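Local coordinates for protein O-methyltransferase family 2 (Planctopirus limnophila, PDB 5I2H) that probably transfers a methyl group from S-adenosyl-L-methionine to hydroxyl groups of small molecules and binds the flavone apigenin, at residues S289-L303 / C349-K363. Numbering follows the deposited sequence.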
loop_
_atom_site.group_PDB
_atom_site.type_symbol
_atom_site.label_atom_id
_atom_site.label_comp_id
_atom_site.label_asym_id
_atom_site.label_seq_id
_atom_site.Cartn_x
_atom_site.Cartn_y
_atom_site.Cartn_z
ATOM N N SER A 289 18.940 -35.208 4.201
ATOM C CA SER A 289 19.928 -36.233 4.531
ATOM C C SER A 289 19.306 -37.389 5.311
ATOM O O SER A 289 19.727 -38.541 5.160
ATOM C CB SER A 289 21.082 -35.605 5.315
ATOM O OG SER A 289 20.663 -35.233 6.613
ATOM N N GLY A 290 18.281 -37.121 6.105
ATOM C CA GLY A 290 17.677 -38.160 6.905
ATOM C C GLY A 290 16.441 -38.809 6.326
ATOM O O GLY A 290 15.880 -39.707 6.963
ATOM N N LEU A 291 15.966 -38.360 5.167
ATOM C CA LEU A 291 14.751 -38.936 4.601
ATOM C C LEU A 291 14.985 -40.375 4.149
ATOM O O LEU A 291 16.036 -40.692 3.570
ATOM C CB LEU A 291 14.275 -38.109 3.413
ATOM C CG LEU A 291 13.633 -36.770 3.755
ATOM C CD1 LEU A 291 13.348 -36.016 2.447
ATOM C CD2 LEU A 291 12.347 -37.040 4.585
ATOM N N PRO A 292 14.019 -41.261 4.365
ATOM C CA PRO A 292 14.076 -42.581 3.736
ATOM C C PRO A 292 13.766 -42.463 2.253
ATOM O O PRO A 292 13.230 -41.472 1.785
ATOM C CB PRO A 292 12.977 -43.351 4.464
ATOM C CG PRO A 292 11.929 -42.295 4.700
ATOM C CD PRO A 292 12.728 -41.030 5.045
ATOM N N GLU A 293 14.098 -43.504 1.500
ATOM C CA GLU A 293 13.721 -43.486 0.086
ATOM C C GLU A 293 12.199 -43.371 -0.004
ATOM O O GLU A 293 11.474 -44.030 0.742
ATOM C CB GLU A 293 14.224 -44.738 -0.621
ATOM C CG GLU A 293 14.323 -44.617 -2.139
ATOM C CD GLU A 293 14.544 -45.983 -2.802
ATOM O OE1 GLU A 293 13.569 -46.767 -2.873
ATOM O OE2 GLU A 293 15.685 -46.279 -3.221
ATOM N N GLY A 294 11.717 -42.464 -0.854
ATOM C CA GLY A 294 10.301 -42.182 -0.913
ATOM C C GLY A 294 9.834 -41.180 0.118
ATOM O O GLY A 294 8.650 -40.784 0.098
ATOM N N GLY A 295 10.714 -40.754 1.020
ATOM C CA GLY A 295 10.408 -39.595 1.833
ATOM C C GLY A 295 10.218 -38.353 0.977
ATOM O O GLY A 295 10.662 -38.273 -0.169
ATOM N N ARG A 296 9.533 -37.366 1.533
ATOM C CA ARG A 296 9.268 -36.115 0.830
ATOM C C ARG A 296 9.769 -34.918 1.611
ATOM O O ARG A 296 9.643 -34.864 2.835
ATOM C CB ARG A 296 7.767 -35.938 0.546
ATOM C CG ARG A 296 7.239 -37.107 -0.315
ATOM C CD ARG A 296 5.747 -36.965 -0.600
ATOM N NE ARG A 296 4.912 -36.991 0.619
ATOM C CZ ARG A 296 3.586 -36.900 0.608
ATOM N NH1 ARG A 296 2.954 -36.763 -0.554
ATOM N NH2 ARG A 296 2.898 -36.947 1.749
ATOM N N LEU A 297 10.298 -33.943 0.881
ATOM C CA LEU A 297 10.503 -32.616 1.411
ATOM C C LEU A 297 9.354 -31.751 0.906
ATOM O O LEU A 297 9.141 -31.626 -0.312
ATOM C CB LEU A 297 11.868 -32.053 1.002
ATOM C CG LEU A 297 12.152 -30.643 1.510
ATOM C CD1 LEU A 297 12.318 -30.685 3.027
ATOM C CD2 LEU A 297 13.398 -30.097 0.809
ATOM N N LEU A 298 8.610 -31.188 1.837
ATOM C CA LEU A 298 7.473 -30.308 1.556
ATOM C C LEU A 298 7.907 -28.886 1.862
ATOM O O LEU A 298 8.110 -28.529 3.032
ATOM C CB LEU A 298 6.265 -30.690 2.408
ATOM C CG LEU A 298 5.870 -32.175 2.351
ATOM C CD1 LEU A 298 4.786 -32.460 3.416
ATOM C CD2 LEU A 298 5.498 -32.710 0.972
ATOM N N ILE A 299 8.048 -28.065 0.825
ATOM C CA ILE A 299 8.355 -26.647 1.022
ATOM C C ILE A 299 7.061 -25.889 0.792
ATOM O O ILE A 299 6.445 -26.023 -0.274
ATOM C CB ILE A 299 9.466 -26.168 0.064
ATOM C CG1 ILE A 299 10.800 -26.832 0.434
ATOM C CG2 ILE A 299 9.594 -24.654 0.102
ATOM C CD1 ILE A 299 11.874 -26.635 -0.641
ATOM N N HIS A 300 6.629 -25.109 1.789
ATOM C CA HIS A 300 5.394 -24.339 1.678
ATOM C C HIS A 300 5.760 -22.872 1.816
ATOM O O HIS A 300 6.234 -22.452 2.869
ATOM C CB HIS A 300 4.380 -24.772 2.739
ATOM C CG HIS A 300 3.056 -24.078 2.644
ATOM N ND1 HIS A 300 2.490 -23.436 3.725
ATOM C CD2 HIS A 300 2.183 -23.922 1.610
ATOM C CE1 HIS A 300 1.325 -22.912 3.363
ATOM N NE2 HIS A 300 1.117 -23.193 2.091
ATOM N N ASP A 301 5.602 -22.099 0.742
ATOM C CA ASP A 301 6.098 -20.732 0.796
ATOM C C ASP A 301 5.421 -19.947 -0.316
ATOM O O ASP A 301 4.578 -20.478 -1.058
ATOM C CB ASP A 301 7.642 -20.709 0.695
ATOM C CG ASP A 301 8.247 -19.618 1.555
ATOM O OD1 ASP A 301 7.966 -18.437 1.258
ATOM O OD2 ASP A 301 8.934 -19.943 2.550
ATOM N N VAL A 302 5.742 -18.659 -0.382
ATOM C CA VAL A 302 5.247 -17.841 -1.482
ATOM C C VAL A 302 6.256 -17.937 -2.624
ATOM O O VAL A 302 7.381 -18.430 -2.434
ATOM C CB VAL A 302 5.014 -16.379 -1.048
ATOM C CG1 VAL A 302 3.893 -16.318 -0.010
ATOM C CG2 VAL A 302 6.348 -15.731 -0.524
ATOM N N LEU A 303 5.870 -17.482 -3.813
ATOM C CA LEU A 303 6.747 -17.564 -4.981
ATOM C C LEU A 303 6.806 -16.243 -5.731
ATOM O O LEU A 303 5.766 -15.718 -6.147
ATOM C CB LEU A 303 6.278 -18.644 -5.946
ATOM C CG LEU A 303 6.300 -20.064 -5.386
ATOM C CD1 LEU A 303 5.601 -21.016 -6.413
ATOM C CD2 LEU A 303 7.718 -20.524 -5.048
ATOM N N CYS A 349 4.184 -28.512 -7.885
ATOM C CA CYS A 349 3.927 -27.266 -7.160
ATOM C C CYS A 349 2.415 -27.074 -7.143
ATOM O O CYS A 349 1.786 -27.092 -8.204
ATOM C CB CYS A 349 4.645 -26.086 -7.847
ATOM S SG CYS A 349 4.392 -24.500 -7.100
ATOM N N ILE A 350 1.816 -26.942 -5.958
ATOM C CA ILE A 350 0.367 -26.908 -5.817
ATOM C C ILE A 350 -0.039 -25.694 -4.988
ATOM O O ILE A 350 0.372 -25.573 -3.831
ATOM C CB ILE A 350 -0.193 -28.181 -5.157
ATOM C CG1 ILE A 350 0.309 -29.451 -5.856
ATOM C CG2 ILE A 350 -1.710 -28.089 -5.097
ATOM C CD1 ILE A 350 -0.019 -30.712 -5.067
ATOM N N PRO A 351 -0.875 -24.798 -5.504
ATOM C CA PRO A 351 -1.276 -23.625 -4.714
ATOM C C PRO A 351 -2.089 -24.017 -3.484
ATOM O O PRO A 351 -2.891 -24.957 -3.519
ATOM C CB PRO A 351 -2.128 -22.804 -5.689
ATOM C CG PRO A 351 -1.829 -23.373 -7.058
ATOM C CD PRO A 351 -1.425 -24.787 -6.869
ATOM N N THR A 352 -1.869 -23.274 -2.392
ATOM C CA THR A 352 -2.686 -23.414 -1.188
ATOM C C THR A 352 -3.573 -22.181 -1.090
ATOM O O THR A 352 -4.570 -22.081 -1.828
ATOM C CB THR A 352 -1.801 -23.686 0.038
ATOM O OG1 THR A 352 -0.887 -22.603 0.229
ATOM C CG2 THR A 352 -0.986 -25.027 -0.164
ATOM N N SER A 353 -3.282 -21.248 -0.178
ATOM C CA SER A 353 -4.005 -19.976 -0.129
ATOM C C SER A 353 -3.063 -18.915 0.425
ATOM O O SER A 353 -1.924 -19.213 0.794
ATOM C CB SER A 353 -5.275 -20.055 0.726
ATOM O OG SER A 353 -5.955 -18.804 0.664
ATOM N N ALA A 354 -3.547 -17.671 0.482
ATOM C CA ALA A 354 -2.738 -16.532 0.922
ATOM C C ALA A 354 -1.401 -16.498 0.182
ATOM O O ALA A 354 -0.344 -16.246 0.763
ATOM C CB ALA A 354 -2.532 -16.540 2.445
ATOM N N HIS A 355 -1.448 -16.764 -1.122
ATOM C CA HIS A 355 -0.288 -16.809 -2.012
ATOM C C HIS A 355 0.658 -17.977 -1.738
ATOM O O HIS A 355 1.757 -18.017 -2.314
ATOM C CB HIS A 355 0.472 -15.472 -1.986
ATOM C CG HIS A 355 -0.374 -14.309 -2.406
ATOM N ND1 HIS A 355 -1.097 -14.308 -3.582
ATOM C CD2 HIS A 355 -0.646 -13.131 -1.795
ATOM C CE1 HIS A 355 -1.756 -13.166 -3.687
ATOM N NE2 HIS A 355 -1.502 -12.438 -2.616
ATOM N N GLY A 356 0.280 -18.920 -0.880
ATOM C CA GLY A 356 1.146 -20.050 -0.583
ATOM C C GLY A 356 1.157 -21.077 -1.691
ATOM O O GLY A 356 0.210 -21.199 -2.485
ATOM N N HIS A 357 2.272 -21.795 -1.772
ATOM C CA HIS A 357 2.454 -22.877 -2.728
ATOM C C HIS A 357 3.128 -24.025 -2.015
ATOM O O HIS A 357 4.066 -23.803 -1.258
ATOM C CB HIS A 357 3.330 -22.456 -3.909
ATOM C CG HIS A 357 2.631 -21.529 -4.832
ATOM N ND1 HIS A 357 2.597 -20.163 -4.641
ATOM C CD2 HIS A 357 1.858 -21.786 -5.913
ATOM C CE1 HIS A 357 1.865 -19.612 -5.596
ATOM N NE2 HIS A 357 1.402 -20.573 -6.377
ATOM N N LEU A 358 2.655 -25.241 -2.265
ATOM C CA LEU A 358 3.286 -26.445 -1.735
ATOM C C LEU A 358 4.182 -26.994 -2.838
ATOM O O LEU A 358 3.693 -27.419 -3.898
ATOM C CB LEU A 358 2.235 -27.469 -1.301
ATOM C CG LEU A 358 2.766 -28.877 -1.009
ATOM C CD1 LEU A 358 3.864 -28.905 0.090
ATOM C CD2 LEU A 358 1.588 -29.811 -0.655
ATOM N N ILE A 359 5.488 -26.949 -2.606
ATOM C CA ILE A 359 6.469 -27.514 -3.524
ATOM C C ILE A 359 6.833 -28.893 -2.995
ATOM O O ILE A 359 7.406 -29.013 -1.909
ATOM C CB ILE A 359 7.710 -26.614 -3.623
ATOM C CG1 ILE A 359 7.323 -25.192 -4.015
ATOM C CG2 ILE A 359 8.784 -27.209 -4.574
ATOM C CD1 ILE A 359 8.519 -24.255 -3.813
ATOM N N LEU A 360 6.533 -29.929 -3.771
ATOM C CA LEU A 360 6.737 -31.315 -3.374
ATOM C C LEU A 360 7.959 -31.886 -4.078
ATOM O O LEU A 360 8.090 -31.736 -5.298
ATOM C CB LEU A 360 5.509 -32.158 -3.721
ATOM C CG LEU A 360 4.278 -31.967 -2.876
ATOM C CD1 LEU A 360 3.212 -31.399 -3.745
ATOM C CD2 LEU A 360 3.869 -33.327 -2.342
ATOM N N SER A 361 8.848 -32.517 -3.303
ATOM C CA SER A 361 10.013 -33.212 -3.832
ATOM C C SER A 361 10.180 -34.534 -3.094
ATOM O O SER A 361 9.697 -34.706 -1.969
ATOM C CB SER A 361 11.280 -32.368 -3.700
ATOM O OG SER A 361 11.095 -31.088 -4.273
ATOM N N GLU A 362 10.880 -35.470 -3.739
ATOM C CA GLU A 362 10.942 -36.845 -3.265
ATOM C C GLU A 362 12.389 -37.308 -3.140
ATOM O O GLU A 362 13.216 -37.045 -4.017
ATOM C CB GLU A 362 10.161 -37.782 -4.207
ATOM C CG GLU A 362 9.990 -39.186 -3.662
ATOM C CD GLU A 362 9.132 -40.083 -4.552
ATOM O OE1 GLU A 362 8.056 -39.642 -5.012
ATOM O OE2 GLU A 362 9.534 -41.232 -4.791
ATOM N N LYS A 363 12.689 -37.997 -2.041
ATOM C CA LYS A 363 14.028 -38.524 -1.821
ATOM C C LYS A 363 14.248 -39.692 -2.762
ATOM O O LYS A 363 13.423 -40.616 -2.818
ATOM C CB LYS A 363 14.197 -38.995 -0.374
ATOM C CG LYS A 363 15.569 -39.629 -0.080
ATOM C CD LYS A 363 16.587 -38.526 0.221
ATOM C CE LYS A 363 17.916 -39.071 0.631
ATOM N NZ LYS A 363 18.073 -39.200 2.102
HETATM O O HOH W 1 10.241 -29.700 -1.878
HETATM O O HOH W 2 3.058 -16.743 -4.199
#
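With CG of H300 anti to the backbone N (chi1 -177°) and OG1 of T352 set between its own N and carbonyl carbon (chi1 60°), NE2 of H300 meets OG1 of T352 at 2.8 Å, in the plane of the ring; ND1 bonds S269, so both ring nitrogens are engaged and the ring's rotation is fixed. Their strands belong to the mixed seven-stranded sheet of a Rossmann-like class I methyltransferase (order 3-2-1-4-5-7-6), in which antiparallel strand 357-362 lies between 296-301 and 345-351. Paired N-H···O=C bonds run from L297/S361 through I299/I359 to D301/H357; I359 N to I299 O is 2.7 Å. A water joins L297 O, I359 O and S361 OG beside L298 and L360, whose CA atoms stand 5.1 Å apart. On the face of R296, L298 and H300, CD2 of L298 lies alongside CD2 of L360 at 3.7 Å, while D265 holds the guanidinium of R296. On the other face, CD1 of L303 sits over the H357 ring in a CH-pi contact, 3.7 Å from its centroid, and CD2 reaches CD1 of I359. The side chain of D301 lies about 6 Å from bound apigenin; its OD1 accepts from V302 N and also bonds H273 of the apigenin pocket. At the far end, the type II turn P292-G295 grips K363, next to the C terminus: G294 N bonds K363 O, and K363 N bonds G295 O. The K363 chain bends at chi2 (83°) past CB of L291, and NZ, also bonded to T288 O, approaches a lone pair of L291 O at 2.9 Å.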